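Long-range contact in enterobactin synthetase component F-related protein (Vibrio cholerae serotype O1, PDB 4OXI), which probably activates glycine with ATP as an adenylation-domain ligase, in a lipopolysaccharide modification pathway that gives resistance to antimicrobial peptides: residues A[358-370]-A[417-429]. Numbering follows the deposited sequence.
With GAP (glycyl-adenosine-5'-phosphate), chain B.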
loop_
_atom_site.group_PDB
_atom_site.type_symbol
_atom_site.label_atom_id
_atom_site.label_comp_id
_atom_site.label_asym_id
_atom_site.label_seq_id
_atom_site.Cartn_x
_atom_site.Cartn_y
_atom_site.Cartn_z
ATOM N N ASN A 358 -2.365 -7.423 14.727
ATOM C CA ASN A 358 -2.094 -8.059 13.433
ATOM C C ASN A 358 -3.211 -7.647 12.492
ATOM O O ASN A 358 -4.377 -7.789 12.844
ATOM C CB ASN A 358 -2.054 -9.593 13.571
ATOM C CG ASN A 358 -1.485 -10.295 12.331
ATOM O OD1 ASN A 358 -0.904 -9.658 11.447
ATOM N ND2 ASN A 358 -1.626 -11.621 12.283
ATOM N N LEU A 359 -2.877 -7.110 11.320
ATOM C CA LEU A 359 -3.906 -6.745 10.342
ATOM C C LEU A 359 -3.706 -7.582 9.097
ATOM O O LEU A 359 -2.566 -7.790 8.681
ATOM C CB LEU A 359 -3.798 -5.273 9.943
ATOM C CG LEU A 359 -4.102 -4.158 10.931
ATOM C CD1 LEU A 359 -3.934 -2.755 10.280
ATOM C CD2 LEU A 359 -5.493 -4.335 11.431
ATOM N N TYR A 360 -4.800 -8.045 8.488
ATOM C CA TYR A 360 -4.710 -8.815 7.249
ATOM C C TYR A 360 -5.647 -8.276 6.171
ATOM O O TYR A 360 -6.785 -7.898 6.450
ATOM C CB TYR A 360 -4.988 -10.327 7.469
ATOM C CG TYR A 360 -5.449 -11.012 6.196
ATOM C CD1 TYR A 360 -4.533 -11.616 5.333
ATOM C CD2 TYR A 360 -6.793 -11.016 5.827
ATOM C CE1 TYR A 360 -4.954 -12.209 4.142
ATOM C CE2 TYR A 360 -7.216 -11.589 4.637
ATOM C CZ TYR A 360 -6.297 -12.193 3.807
ATOM O OH TYR A 360 -6.727 -12.774 2.627
ATOM N N GLY A 361 -5.168 -8.293 4.929
ATOM C CA GLY A 361 -6.002 -8.021 3.779
ATOM C C GLY A 361 -5.165 -7.709 2.548
ATOM O O GLY A 361 -4.000 -7.300 2.664
ATOM N N PRO A 362 -5.746 -7.925 1.361
ATOM C CA PRO A 362 -5.086 -7.604 0.097
ATOM C C PRO A 362 -5.507 -6.219 -0.380
ATOM O O PRO A 362 -6.535 -5.687 0.068
ATOM C CB PRO A 362 -5.636 -8.674 -0.846
ATOM C CG PRO A 362 -7.046 -8.878 -0.359
ATOM C CD PRO A 362 -6.996 -8.681 1.154
ATOM N N THR A 363 -4.721 -5.646 -1.283
ATOM C CA THR A 363 -5.021 -4.341 -1.840
ATOM C C THR A 363 -6.403 -4.354 -2.474
ATOM O O THR A 363 -7.121 -3.345 -2.441
ATOM C CB THR A 363 -3.947 -3.954 -2.870
ATOM O OG1 THR A 363 -2.665 -3.943 -2.216
ATOM C CG2 THR A 363 -4.226 -2.572 -3.490
ATOM N N GLU A 364 -6.782 -5.505 -3.027
ATOM C CA GLU A 364 -8.082 -5.672 -3.693
ATOM C C GLU A 364 -9.276 -5.448 -2.752
ATOM O O GLU A 364 -10.403 -5.215 -3.202
ATOM C CB GLU A 364 -8.173 -7.065 -4.328
ATOM C CG GLU A 364 -7.346 -7.236 -5.617
ATOM C CD GLU A 364 -5.880 -7.645 -5.368
ATOM O OE1 GLU A 364 -5.394 -7.504 -4.220
ATOM O OE2 GLU A 364 -5.212 -8.130 -6.323
ATOM N N CYS A 365 -9.037 -5.528 -1.445
ATOM C CA CYS A 365 -10.112 -5.326 -0.487
ATOM C C CYS A 365 -9.812 -4.167 0.472
ATOM O O CYS A 365 -10.196 -4.219 1.641
ATOM C CB CYS A 365 -10.411 -6.610 0.302
ATOM S SG CYS A 365 -12.136 -6.693 0.941
ATOM N N THR A 366 -9.132 -3.140 -0.037
ATOM C CA THR A 366 -8.892 -1.888 0.691
ATOM C C THR A 366 -8.133 -2.082 2.005
ATOM O O THR A 366 -8.722 -2.043 3.091
ATOM C CB THR A 366 -10.211 -1.106 0.920
ATOM O OG1 THR A 366 -10.901 -1.001 -0.327
ATOM C CG2 THR A 366 -9.936 0.310 1.437
ATOM N N ILE A 367 -6.821 -2.280 1.879
ATOM C CA ILE A 367 -5.861 -2.260 2.995
ATOM C C ILE A 367 -5.883 -3.493 3.916
ATOM O O ILE A 367 -5.043 -4.388 3.779
ATOM C CB ILE A 367 -5.968 -0.968 3.808
ATOM C CG1 ILE A 367 -6.053 0.247 2.870
ATOM C CG2 ILE A 367 -4.790 -0.849 4.768
ATOM C CD1 ILE A 367 -6.276 1.579 3.613
ATOM N N ALA A 368 -6.822 -3.546 4.856
ATOM C CA ALA A 368 -6.951 -4.722 5.710
ATOM C C ALA A 368 -8.418 -5.029 5.917
ATOM O O ALA A 368 -9.235 -4.105 5.998
ATOM C CB ALA A 368 -6.261 -4.492 7.063
ATOM N N VAL A 369 -8.754 -6.310 6.047
ATOM C CA VAL A 369 -10.151 -6.695 6.230
ATOM C C VAL A 369 -10.378 -7.454 7.540
ATOM O O VAL A 369 -11.506 -7.545 8.026
ATOM C CB VAL A 369 -10.691 -7.497 5.008
ATOM C CG1 VAL A 369 -10.031 -8.849 4.920
ATOM C CG2 VAL A 369 -12.201 -7.638 5.069
ATOM N N THR A 370 -9.309 -7.993 8.122
ATOM C CA THR A 370 -9.406 -8.576 9.450
ATOM C C THR A 370 -8.309 -8.044 10.345
ATOM O O THR A 370 -7.329 -7.448 9.873
ATOM C CB THR A 370 -9.268 -10.106 9.437
ATOM O OG1 THR A 370 -7.898 -10.450 9.187
ATOM C CG2 THR A 370 -10.179 -10.746 8.375
ATOM N N LEU A 417 -9.598 -18.409 1.606
ATOM C CA LEU A 417 -10.394 -17.308 2.140
ATOM C C LEU A 417 -11.020 -16.492 1.019
ATOM O O LEU A 417 -10.335 -16.127 0.060
ATOM C CB LEU A 417 -9.508 -16.402 2.998
ATOM C CG LEU A 417 -10.191 -15.313 3.818
ATOM C CD1 LEU A 417 -11.163 -15.947 4.773
ATOM C CD2 LEU A 417 -9.157 -14.486 4.589
ATOM N N LEU A 418 -12.317 -16.205 1.143
ATOM C CA LEU A 418 -13.024 -15.389 0.171
ATOM C C LEU A 418 -13.447 -14.097 0.852
ATOM O O LEU A 418 -13.838 -14.106 2.017
ATOM C CB LEU A 418 -14.270 -16.111 -0.343
ATOM C CG LEU A 418 -14.091 -17.470 -1.012
ATOM C CD1 LEU A 418 -15.428 -17.997 -1.498
ATOM C CD2 LEU A 418 -13.127 -17.357 -2.164
ATOM N N LEU A 419 -13.368 -12.985 0.124
ATOM C CA LEU A 419 -13.675 -11.685 0.707
ATOM C C LEU A 419 -14.868 -11.058 -0.004
ATOM O O LEU A 419 -15.068 -11.257 -1.209
ATOM C CB LEU A 419 -12.454 -10.761 0.600
ATOM C CG LEU A 419 -11.147 -11.373 1.105
ATOM C CD1 LEU A 419 -9.989 -10.455 0.791
ATOM C CD2 LEU A 419 -11.218 -11.635 2.602
ATOM N N SER A 420 -15.658 -10.293 0.737
ATOM C CA SER A 420 -16.744 -9.535 0.135
ATOM C C SER A 420 -17.047 -8.331 1.008
ATOM O O SER A 420 -16.444 -8.156 2.065
ATOM C CB SER A 420 -17.995 -10.399 0.025
ATOM O OG SER A 420 -18.443 -10.759 1.320
ATOM N N GLY A 421 -17.982 -7.493 0.574
ATOM C CA GLY A 421 -18.401 -6.395 1.420
ATOM C C GLY A 421 -18.039 -5.049 0.833
ATOM O O GLY A 421 -17.613 -4.950 -0.329
ATOM N N LYS A 422 -18.198 -4.014 1.653
ATOM C CA LYS A 422 -18.016 -2.632 1.217
ATOM C C LYS A 422 -16.571 -2.239 0.894
ATOM O O LYS A 422 -16.354 -1.253 0.193
ATOM C CB LYS A 422 -18.612 -1.667 2.254
ATOM C CG LYS A 422 -20.129 -1.478 2.131
ATOM C CD LYS A 422 -20.734 -0.888 3.405
ATOM C CE LYS A 422 -20.722 -1.914 4.532
ATOM N NZ LYS A 422 -20.772 -1.294 5.894
ATOM N N GLN A 423 -15.589 -3.005 1.369
ATOM C CA GLN A 423 -14.182 -2.697 1.061
ATOM C C GLN A 423 -13.676 -3.356 -0.219
ATOM O O GLN A 423 -12.586 -3.050 -0.687
ATOM C CB GLN A 423 -13.267 -3.091 2.228
ATOM C CG GLN A 423 -13.393 -2.174 3.427
ATOM C CD GLN A 423 -12.635 -2.688 4.605
ATOM O OE1 GLN A 423 -13.123 -2.641 5.727
ATOM N NE2 GLN A 423 -11.423 -3.183 4.369
ATOM N N LEU A 424 -14.461 -4.266 -0.781
ATOM C CA LEU A 424 -14.031 -4.981 -1.976
ATOM C C LEU A 424 -14.157 -4.091 -3.206
ATOM O O LEU A 424 -15.186 -3.439 -3.388
ATOM C CB LEU A 424 -14.864 -6.248 -2.167
ATOM C CG LEU A 424 -14.395 -7.114 -3.340
ATOM C CD1 LEU A 424 -12.991 -7.582 -3.081
ATOM C CD2 LEU A 424 -15.327 -8.303 -3.585
ATOM N N VAL A 425 -13.111 -4.044 -4.039
ATOM C CA VAL A 425 -13.170 -3.300 -5.310
ATOM C C VAL A 425 -14.034 -4.048 -6.346
ATOM O O VAL A 425 -14.322 -5.232 -6.172
ATOM C CB VAL A 425 -11.756 -3.083 -5.912
ATOM C CG1 VAL A 425 -10.853 -2.298 -4.940
ATOM C CG2 VAL A 425 -11.120 -4.409 -6.246
ATOM N N LYS A 426 -14.417 -3.371 -7.425
ATOM C CA LYS A 426 -15.294 -3.955 -8.443
ATOM C C LYS A 426 -14.628 -5.081 -9.211
ATOM O O LYS A 426 -15.303 -5.950 -9.757
ATOM C CB LYS A 426 -15.716 -2.897 -9.468
ATOM C CG LYS A 426 -16.483 -1.709 -8.906
ATOM C CD LYS A 426 -17.836 -2.131 -8.375
ATOM C CE LYS A 426 -18.598 -0.942 -7.786
ATOM N NZ LYS A 426 -19.805 -1.400 -7.029
ATOM N N GLY A 427 -13.306 -5.042 -9.273
ATOM C CA GLY A 427 -12.537 -5.947 -10.113
ATOM C C GLY A 427 -11.270 -5.201 -10.476
ATOM O O GLY A 427 -10.986 -4.144 -9.907
ATOM N N TYR A 428 -10.499 -5.734 -11.408
ATOM C CA TYR A 428 -9.301 -5.039 -11.851
ATOM C C TYR A 428 -9.681 -4.046 -12.947
ATOM O O TYR A 428 -10.609 -4.283 -13.720
ATOM C CB TYR A 428 -8.250 -6.040 -12.339
ATOM C CG TYR A 428 -7.777 -6.994 -11.252
ATOM C CD1 TYR A 428 -6.912 -6.562 -10.248
ATOM C CD2 TYR A 428 -8.194 -8.317 -11.222
ATOM C CE1 TYR A 428 -6.473 -7.424 -9.243
ATOM C CE2 TYR A 428 -7.752 -9.191 -10.225
ATOM C CZ TYR A 428 -6.896 -8.730 -9.237
ATOM O OH TYR A 428 -6.458 -9.574 -8.238
ATOM N N LEU A 429 -8.972 -2.928 -13.002
ATOM C CA LEU A 429 -9.251 -1.879 -13.974
ATOM C C LEU A 429 -8.953 -2.363 -15.398
ATOM O O LEU A 429 -7.837 -2.806 -15.685
ATOM C CB LEU A 429 -8.396 -0.651 -13.634
ATOM C CG LEU A 429 -8.777 0.715 -14.194
ATOM C CD1 LEU A 429 -10.202 1.039 -13.808
ATOM C CD2 LEU A 429 -7.803 1.786 -13.680
HETATM N N GAP B . -3.000 -4.271 2.050
HETATM C CA GAP B . -1.905 -4.849 2.884
HETATM C C GAP B . -1.075 -5.738 1.979
HETATM O O GAP B . -0.082 -6.328 2.364
HETATM P PA GAP B . -0.823 -6.690 -0.588
HETATM O O1A GAP B . -1.902 -6.754 -1.641
HETATM O O2A GAP B . 0.537 -6.092 -0.908
HETATM O O3A GAP B . -1.521 -5.879 0.605
HETATM C "C5'" GAP B . -1.800 -8.997 0.186
HETATM O "O5'" GAP B . -0.642 -8.191 -0.039
HETATM C "C4'" GAP B . -1.355 -10.375 0.635
HETATM O "O4'" GAP B . -0.427 -10.245 1.715
HETATM C "C3'" GAP B . -2.477 -11.199 1.228
HETATM O "O3'" GAP B . -3.229 -11.855 0.208
HETATM C "C2'" GAP B . -1.720 -12.159 2.129
HETATM O "O2'" GAP B . -1.102 -13.178 1.357
HETATM C "C1'" GAP B . -0.551 -11.344 2.617
HETATM N N9 GAP B . -0.853 -10.815 3.967
HETATM C C8 GAP B . -1.329 -9.586 4.239
HETATM N N7 GAP B . -1.481 -9.406 5.575
HETATM C C5 GAP B . -1.105 -10.555 6.177
HETATM C C6 GAP B . -1.036 -11.046 7.569
HETATM N N6 GAP B . -1.385 -10.242 8.610
HETATM N N1 GAP B . -0.595 -12.312 7.761
HETATM C C2 GAP B . -0.233 -13.115 6.733
HETATM N N3 GAP B . -0.275 -12.725 5.444
HETATM C C4 GAP B . -0.689 -11.479 5.112
#
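Gln423 pushes its carboxamide into the loop 361-369, against Cys365 and Ala368. With CG beside its own backbone N (chi1 -72°) and the chain extended beyond, its NE2 reaches two backbone carbonyls. Ala368 O, at 2.9 Å, lies in the Gln423 amide plane, though NE2 sits above that carbonyl's own plane; NE2 meets Cys365 O at 3.2 Å in the carbonyl plane. The carbonyl of Gln423 is used as well: Thr366 OG1 donates to Gln423 O at 2.7 Å, on a lone pair. Gripped at both ends, Gln423 ties down both sides of Ile367, whose O accepts from the glycyl amino group of glycyl-adenosine-5'-phosphate.

Glu364 makes the second join. Its O takes a nearly straight bond from Val425 N (3.1 Å), while its side chain bends at chi2 (87°) so that OE2 meets Tyr428 OH at 2.7 Å, at the edge of the tyrosine ring, on the anti side of the carboxylate but somewhat out of its plane. The carboxylate and ring planes stand 82° apart. Arg477, which also bonds to the ligand, forms a salt bridge to the same OE2.

Apolar packing centres on Leu419. Its CD1 meets the CG-CD edge of Pro362 end on, tightly, 3.5 Å from Pro362 CD, and CD2 rests against Val369 CG1. Leu417 CD2 approaches Tyr360 CE2 obliquely (3.5 Å), while Asp452 holds the Tyr360 hydroxyl.

Residues 360-364 read Tyr-Gly-Pro-Thr-Glu, a motif of adenylate-forming enzymes. The contact joins the end of strand 356-360, which holds the adenine amino group, and the following loop, which holds the phosphate and glycyl amino group, to strand 416-419 and the loop after it. Strand 445-457 touches Tyr360, Glu364 and Leu424, strand 230-235 Glu364 and Val425, and helix 236-249 Thr366 and Ile367.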